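PDB 3RMU: methylmalonyl-CoA epimerase, mitochondrial from Homo sapiens, which interconverts the (R) and (S) forms of methylmalonyl-CoA in mitochondrial propionyl-CoA metabolism, using a bound metal ion. Local coordinates for residues I109-P121 against G125-A134. Numbering follows the deposited sequence.
With CO (cobalt (II) ion), chain E.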
ATOM      1  N   ILE A 109      -6.483  -4.431  20.603  1.00 39.27           N
ATOM      2  CA  ILE A 109      -7.690  -4.351  19.797  1.00 39.95           C
ATOM      3  C   ILE A 109      -7.508  -3.143  18.872  1.00 41.28           C
ATOM      4  O   ILE A 109      -7.256  -2.039  19.356  1.00 45.58           O
ATOM      5  CB  ILE A 109      -8.951  -4.186  20.638  1.00 45.21           C
ATOM      6  CG1 ILE A 109      -9.076  -5.327  21.650  1.00 54.40           C
ATOM      7  CG2 ILE A 109     -10.175  -4.180  19.741  1.00 50.26           C
ATOM      8  CD1 ILE A 109      -9.178  -6.696  21.020  1.00 52.30           C
ATOM      9  N   GLY A 110      -7.578  -3.374  17.557  1.00 36.64           N
ATOM     10  CA  GLY A 110      -7.493  -2.291  16.549  1.00 37.29           C
ATOM     11  C   GLY A 110      -8.823  -1.596  16.268  1.00 38.09           C
ATOM     12  O   GLY A 110      -9.842  -1.893  16.907  1.00 37.85           O
ATOM     13  N   ALA A 111      -8.837  -0.681  15.286  1.00 40.41           N
ATOM     14  CA  ALA A 111     -10.022   0.191  15.071  1.00 45.16           C
ATOM     15  C   ALA A 111     -11.262  -0.570  14.615  1.00 49.18           C
ATOM     16  O   ALA A 111     -12.396  -0.075  14.766  1.00 55.40           O
ATOM     17  CB  ALA A 111      -9.721   1.279  14.101  1.00 49.66           C
ATOM     18  N   HIS A 112     -11.059  -1.780  14.081  1.00 39.86           N
ATOM     19  CA  HIS A 112     -12.178  -2.585  13.602  1.00 44.94           C
ATOM     20  C   HIS A 112     -12.808  -3.414  14.724  1.00 44.10           C
ATOM     21  O   HIS A 112     -13.769  -4.162  14.501  1.00 50.04           O
ATOM     22  CB  HIS A 112     -11.727  -3.490  12.453  1.00 40.84           C
ATOM     23  CG  HIS A 112     -11.001  -2.767  11.351  1.00 45.14           C
ATOM     24  ND1 HIS A 112     -10.074  -3.392  10.548  1.00 38.79           N
ATOM     25  CD2 HIS A 112     -11.051  -1.478  10.935  1.00 49.24           C
ATOM     26  CE1 HIS A 112      -9.596  -2.526   9.672  1.00 43.21           C
ATOM     27  NE2 HIS A 112     -10.162  -1.355   9.891  1.00 32.58           N
ATOM     28  N   GLY A 113     -12.280  -3.264  15.933  1.00 47.19           N
ATOM     29  CA  GLY A 113     -12.778  -4.014  17.088  1.00 48.39           C
ATOM     30  C   GLY A 113     -12.218  -5.425  17.140  1.00 46.35           C
ATOM     31  O   GLY A 113     -12.711  -6.243  17.915  1.00 49.50           O
ATOM     32  N   LYS A 114     -11.183  -5.707  16.328  1.00 40.62           N
ATOM     33  CA  LYS A 114     -10.575  -7.055  16.232  1.00 39.79           C
ATOM     34  C   LYS A 114      -9.145  -7.039  16.768  1.00 34.45           C
ATOM     35  O   LYS A 114      -8.493  -6.005  16.721  1.00 33.25           O
ATOM     36  CB  LYS A 114     -10.543  -7.503  14.775  1.00 44.06           C
ATOM     37  CG  LYS A 114     -11.914  -7.773  14.163  1.00 48.44           C
ATOM     38  CD  LYS A 114     -12.328  -9.210  14.406  1.00 45.31           C
ATOM     39  CE  LYS A 114     -13.686  -9.514  13.799  1.00 69.94           C
ATOM     40  NZ  LYS A 114     -13.733  -9.115  12.360  1.00 68.33           N
ATOM     41  N   PRO A 115      -8.654  -8.178  17.301  1.00 32.61           N
ATOM     42  CA  PRO A 115      -7.260  -8.168  17.770  1.00 32.26           C
ATOM     43  C   PRO A 115      -6.288  -7.971  16.592  1.00 26.94           C
ATOM     44  O   PRO A 115      -6.569  -8.482  15.508  1.00 25.20           O
ATOM     45  CB  PRO A 115      -7.071  -9.546  18.423  1.00 32.12           C
ATOM     46  CG  PRO A 115      -8.289 -10.352  18.122  1.00 38.87           C
ATOM     47  CD  PRO A 115      -9.327  -9.476  17.497  1.00 39.54           C
ATOM     48  N   VAL A 116      -5.204  -7.206  16.798  1.00 22.07           N
ATOM     49  CA  VAL A 116      -4.170  -7.007  15.775  1.00 21.65           C
ATOM     50  C   VAL A 116      -2.790  -7.051  16.374  1.00 20.63           C
ATOM     51  O   VAL A 116      -2.617  -6.834  17.558  1.00 28.36           O
ATOM     52  CB  VAL A 116      -4.262  -5.592  15.070  1.00 22.25           C
ATOM     53  CG1 VAL A 116      -5.627  -5.405  14.382  1.00 25.93           C
ATOM     54  CG2 VAL A 116      -4.023  -4.502  16.103  1.00 28.55           C
ATOM     55  N   ILE A 117      -1.813  -7.319  15.521  1.00 21.52           N
ATOM     56  CA  ILE A 117      -0.390  -7.199  15.852  1.00 26.02           C
ATOM     57  C   ILE A 117       0.339  -6.529  14.679  1.00 26.01           C
ATOM     58  O   ILE A 117      -0.105  -6.620  13.515  1.00 23.32           O
ATOM     59  CB  ILE A 117       0.226  -8.585  16.166  1.00 27.81           C
ATOM     60  CG1 ILE A 117       1.681  -8.460  16.657  1.00 47.46           C
ATOM     61  CG2 ILE A 117       0.162  -9.535  14.959  1.00 33.27           C
ATOM     62  CD1 ILE A 117       2.053  -9.413  17.805  1.00 57.38           C
ATOM     63  N   PHE A 118       1.436  -5.842  14.964  1.00 25.41           N
ATOM     64  CA  PHE A 118       2.215  -5.213  13.914  1.00 26.64           C
ATOM     65  C   PHE A 118       3.601  -5.871  13.813  1.00 27.78           C
ATOM     66  O   PHE A 118       4.212  -6.230  14.829  1.00 35.75           O
ATOM     67  CB  PHE A 118       2.341  -3.702  14.174  1.00 33.86           C
ATOM     68  CG  PHE A 118       1.066  -2.921  13.899  1.00 38.48           C
ATOM     69  CD1 PHE A 118       0.874  -2.286  12.673  1.00 32.75           C
ATOM     70  CD2 PHE A 118       0.066  -2.823  14.864  1.00 35.62           C
ATOM     71  CE1 PHE A 118      -0.294  -1.530  12.416  1.00 37.54           C
ATOM     72  CE2 PHE A 118      -1.119  -2.091  14.610  1.00 37.72           C
ATOM     73  CZ  PHE A 118      -1.290  -1.448  13.380  1.00 38.97           C
ATOM     74  N   LEU A 119       4.071  -6.062  12.584  1.00 25.17           N
ATOM     75  CA  LEU A 119       5.462  -6.454  12.291  1.00 28.57           C
ATOM     76  C   LEU A 119       6.154  -5.293  11.598  1.00 30.44           C
ATOM     77  O   LEU A 119       5.692  -4.786  10.571  1.00 30.63           O
ATOM     78  CB  LEU A 119       5.527  -7.653  11.336  1.00 29.70           C
ATOM     79  CG  LEU A 119       4.857  -8.980  11.718  1.00 42.95           C
ATOM     80  CD1 LEU A 119       3.517  -8.777  12.312  1.00 47.83           C
ATOM     81  CD2 LEU A 119       4.708  -9.836  10.484  1.00 38.29           C
ATOM     82  N   HIS A 120       7.289  -4.888  12.128  1.00 39.10           N
ATOM     83  CA  HIS A 120       8.019  -3.775  11.537  1.00 49.13           C
ATOM     84  C   HIS A 120       8.886  -4.248  10.356  1.00 50.88           C
ATOM     85  O   HIS A 120       8.970  -5.457  10.074  1.00 47.52           O
ATOM     86  CB  HIS A 120       8.767  -3.033  12.642  1.00 51.42           C
ATOM     87  CG  HIS A 120       7.839  -2.451  13.667  1.00 62.11           C
ATOM     88  ND1 HIS A 120       7.039  -3.239  14.471  1.00 58.78           N
ATOM     89  CD2 HIS A 120       7.541  -1.168  13.983  1.00 62.08           C
ATOM     90  CE1 HIS A 120       6.304  -2.467  15.251  1.00 61.25           C
ATOM     91  NE2 HIS A 120       6.589  -1.205  14.976  1.00 57.95           N
ATOM     92  N   PRO A 121       9.463  -3.301   9.602  1.00 58.10           N
ATOM     93  CA  PRO A 121      10.297  -3.681   8.453  1.00 64.03           C
ATOM     94  C   PRO A 121      11.680  -4.248   8.827  1.00 68.13           C
ATOM     95  O   PRO A 121      12.661  -3.906   8.180  1.00 70.99           O
ATOM     96  CB  PRO A 121      10.457  -2.353   7.673  1.00 68.60           C
ATOM     97  CG  PRO A 121       9.505  -1.369   8.325  1.00 66.43           C
ATOM     98  CD  PRO A 121       9.300  -1.838   9.714  1.00 63.09           C
ATOM     99  N   GLY A 125      11.071  -7.566   4.728  1.00 62.53           N
ATOM    100  CA  GLY A 125       9.734  -7.467   4.124  1.00 57.53           C
ATOM    101  C   GLY A 125       9.328  -6.108   3.546  1.00 55.20           C
ATOM    102  O   GLY A 125       8.251  -5.984   2.932  1.00 48.98           O
ATOM    103  N   GLY A 126      10.156  -5.084   3.767  1.00 53.56           N
ATOM    104  CA  GLY A 126       9.976  -3.758   3.154  1.00 51.53           C
ATOM    105  C   GLY A 126       8.940  -2.764   3.711  1.00 51.64           C
ATOM    106  O   GLY A 126       9.056  -1.574   3.423  1.00 53.92           O
ATOM    107  N   VAL A 127       7.945  -3.217   4.492  1.00 42.36           N
ATOM    108  CA  VAL A 127       6.827  -2.366   4.947  1.00 37.21           C
ATOM    109  C   VAL A 127       6.357  -2.666   6.387  1.00 34.41           C
ATOM    110  O   VAL A 127       6.558  -3.783   6.879  1.00 37.45           O
ATOM    111  CB  VAL A 127       5.609  -2.581   4.014  1.00 38.68           C
ATOM    112  CG1 VAL A 127       5.102  -4.011   4.112  1.00 36.86           C
ATOM    113  CG2 VAL A 127       4.499  -1.633   4.348  1.00 46.27           C
ATOM    114  N   LEU A 128       5.670  -1.712   7.038  1.00 27.83           N
ATOM    115  CA  LEU A 128       4.938  -2.009   8.289  1.00 21.04           C
ATOM    116  C   LEU A 128       3.708  -2.832   7.993  1.00 24.66           C
ATOM    117  O   LEU A 128       2.827  -2.402   7.246  1.00 22.05           O
ATOM    118  CB  LEU A 128       4.583  -0.735   9.056  1.00 29.58           C
ATOM    119  CG  LEU A 128       3.692  -0.892  10.293  1.00 28.35           C
ATOM    120  CD1 LEU A 128       4.409  -1.638  11.423  1.00 36.43           C
ATOM    121  CD2 LEU A 128       3.267   0.484  10.814  1.00 30.34           C
ATOM    122  N   VAL A 129       3.647  -4.014   8.582  1.00 22.20           N
ATOM    123  CA  VAL A 129       2.561  -4.950   8.332  1.00 18.63           C
ATOM    124  C   VAL A 129       1.724  -5.140   9.594  1.00 22.76           C
ATOM    125  O   VAL A 129       2.249  -5.459  10.657  1.00 23.06           O
ATOM    126  CB  VAL A 129       3.054  -6.296   7.831  1.00 22.43           C
ATOM    127  CG1 VAL A 129       1.863  -7.266   7.658  1.00 19.49           C
ATOM    128  CG2 VAL A 129       3.876  -6.150   6.507  1.00 24.76           C
ATOM    129  N   GLU A 130       0.415  -4.915   9.459  1.00 15.26           N
ATOM    130  CA  GLU A 130      -0.563  -5.150  10.555  1.00 15.62           C
ATOM    131  C   GLU A 130      -1.232  -6.463  10.187  1.00 18.37           C
ATOM    132  O   GLU A 130      -1.592  -6.675   9.029  1.00 21.88           O
ATOM    133  CB  GLU A 130      -1.574  -4.005  10.519  1.00 18.34           C
ATOM    134  CG  GLU A 130      -2.795  -4.117  11.411  1.00 24.10           C
ATOM    135  CD  GLU A 130      -3.759  -2.920  11.299  1.00 18.96           C
ATOM    136  OE1 GLU A 130      -3.797  -2.070  10.324  1.00 22.01           O
ATOM    137  OE2 GLU A 130      -4.517  -2.817  12.306  1.00 28.69           O
ATOM    138  N   LEU A 131      -1.299  -7.379  11.126  1.00 16.35           N
ATOM    139  CA  LEU A 131      -2.028  -8.643  10.966  1.00 16.28           C
ATOM    140  C   LEU A 131      -3.272  -8.566  11.830  1.00 20.35           C
ATOM    141  O   LEU A 131      -3.211  -8.180  12.993  1.00 17.93           O
ATOM    142  CB  LEU A 131      -1.199  -9.847  11.384  1.00 19.01           C
ATOM    143  CG  LEU A 131       0.063 -10.115  10.540  1.00 20.81           C
ATOM    144  CD1 LEU A 131       0.863 -11.295  11.103  1.00 22.19           C
ATOM    145  CD2 LEU A 131      -0.329 -10.338   9.065  1.00 18.81           C
ATOM    146  N   GLU A 132      -4.404  -8.948  11.248  1.00 21.88           N
ATOM    147  CA  GLU A 132      -5.678  -8.770  11.924  1.00 23.88           C
ATOM    148  C   GLU A 132      -6.492 -10.009  11.807  1.00 22.07           C
ATOM    149  O   GLU A 132      -6.567 -10.638  10.759  1.00 21.42           O
ATOM    150  CB  GLU A 132      -6.431  -7.547  11.351  1.00 21.54           C
ATOM    151  CG  GLU A 132      -7.834  -7.371  11.960  1.00 27.65           C
ATOM    152  CD  GLU A 132      -8.534  -6.077  11.531  1.00 39.22           C
ATOM    153  OE1 GLU A 132      -8.352  -5.021  12.176  1.00 44.00           O
ATOM    154  OE2 GLU A 132      -9.277  -6.117  10.549  1.00 29.10           O
ATOM    155  N   GLN A 133      -7.104 -10.379  12.917  1.00 22.89           N
ATOM    156  CA  GLN A 133      -7.925 -11.548  12.983  1.00 29.00           C
ATOM    157  C   GLN A 133      -9.063 -11.468  11.964  1.00 34.11           C
ATOM    158  O   GLN A 133      -9.823 -10.504  11.980  1.00 35.20           O
ATOM    159  CB  GLN A 133      -8.491 -11.628  14.414  1.00 33.95           C
ATOM    160  CG  GLN A 133      -9.489 -12.709  14.631  1.00 39.73           C
ATOM    161  CD  GLN A 133      -8.868 -14.060  14.643  1.00 45.85           C
ATOM    162  OE1 GLN A 133      -8.262 -14.473  15.639  1.00 44.05           O
ATOM    163  NE2 GLN A 133      -9.035 -14.785  13.551  1.00 58.56           N
ATOM    164  N   ALA A 134      -9.194 -12.493  11.117  1.00 37.50           N
ATOM    165  CA  ALA A 134     -10.307 -12.576  10.157  1.00 45.10           C
ATOM    166  C   ALA A 134     -11.649 -12.644  10.880  1.00 52.60           C
ATOM    167  O   ALA A 134     -12.306 -11.625  11.095  1.00 54.42           O
ATOM    168  CB  ALA A 134     -10.149 -13.796   9.238  1.00 48.39           C
ATOM    169  OXT ALA A 134     -12.120 -13.721  11.273  1.00 56.72           O
TER
HETATM  170 CO    CO E   1      -4.572  -0.440   9.881  1.00 20.78          CO
HETATM  171  O   HOH W   1      -9.154  -4.259  14.593  1.00 28.18           O
HETATM  172  O   HOH W   2      -4.576   0.410  12.045  1.00 28.81           O
HETATM  173  O   HOH W   3      -6.538  -0.299  11.183  1.00 33.99           O
HETATM  174  O   HOH W   4      -5.392   1.712   9.503  1.00 29.24           O
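Phe118 and Glu130 face each other as a non-hydrogen-bonded pair of an antiparallel hairpin, their side chains running side by side. Glu130 CG lies over one face of the phenyl ring, 4.0 Å from its centroid and displaced toward the rim, a CH-pi contact. With CG anti to the backbone N (chi1 171°) and the chain extended beyond it, Glu130 delivers OE1 to cobalt at 1.9 Å, while the carboxylate stays only 20° from the ring plane. Val116 CG1 packs against Glu130 OE2 at 3.5 Å and touches Glu132 OE1 as well. The carboxylate of Glu132 stands steeply to the His112 imidazole. His112 ND1 donates a nearly straight bond, in the ring plane, to the syn lone pair of Glu132 OE2 at 2.8 Å; water 1 donates to Glu132 OE1 and accepts from Lys114 N and, weakly, from His112 N, linking the type I turn 110-113 and the residue after it to strand 129-133. His112 NE2 is held in turn by Glu55.

On the opposite face, Leu119 CD1 meets Leu131 CD1 at 3.9 Å and Ile117 CG2 rests on Leu131 CB, a close apolar layer. Toward solvent the contact thins: Lys114 NZ reaches the terminal Ala134 O at 3.2 Å, and near the connection the exposed His120 ring has Leu128 CD1 over its centre, beside a poorly ordered Pro121.

Glu130 supplies one metal ligand of a vicinal oxygen chelate fold; His8, His80 and three waters complete the cobalt shell. Strand 129-133 pairs with strand 77-85, and strand 115-119 with the short edge strand 108-109. Helix 88-97 covers the Ile117 and Leu131 face, which toward Leu119 and Val129 meets Leu27 and Tyr23 of the second subunit.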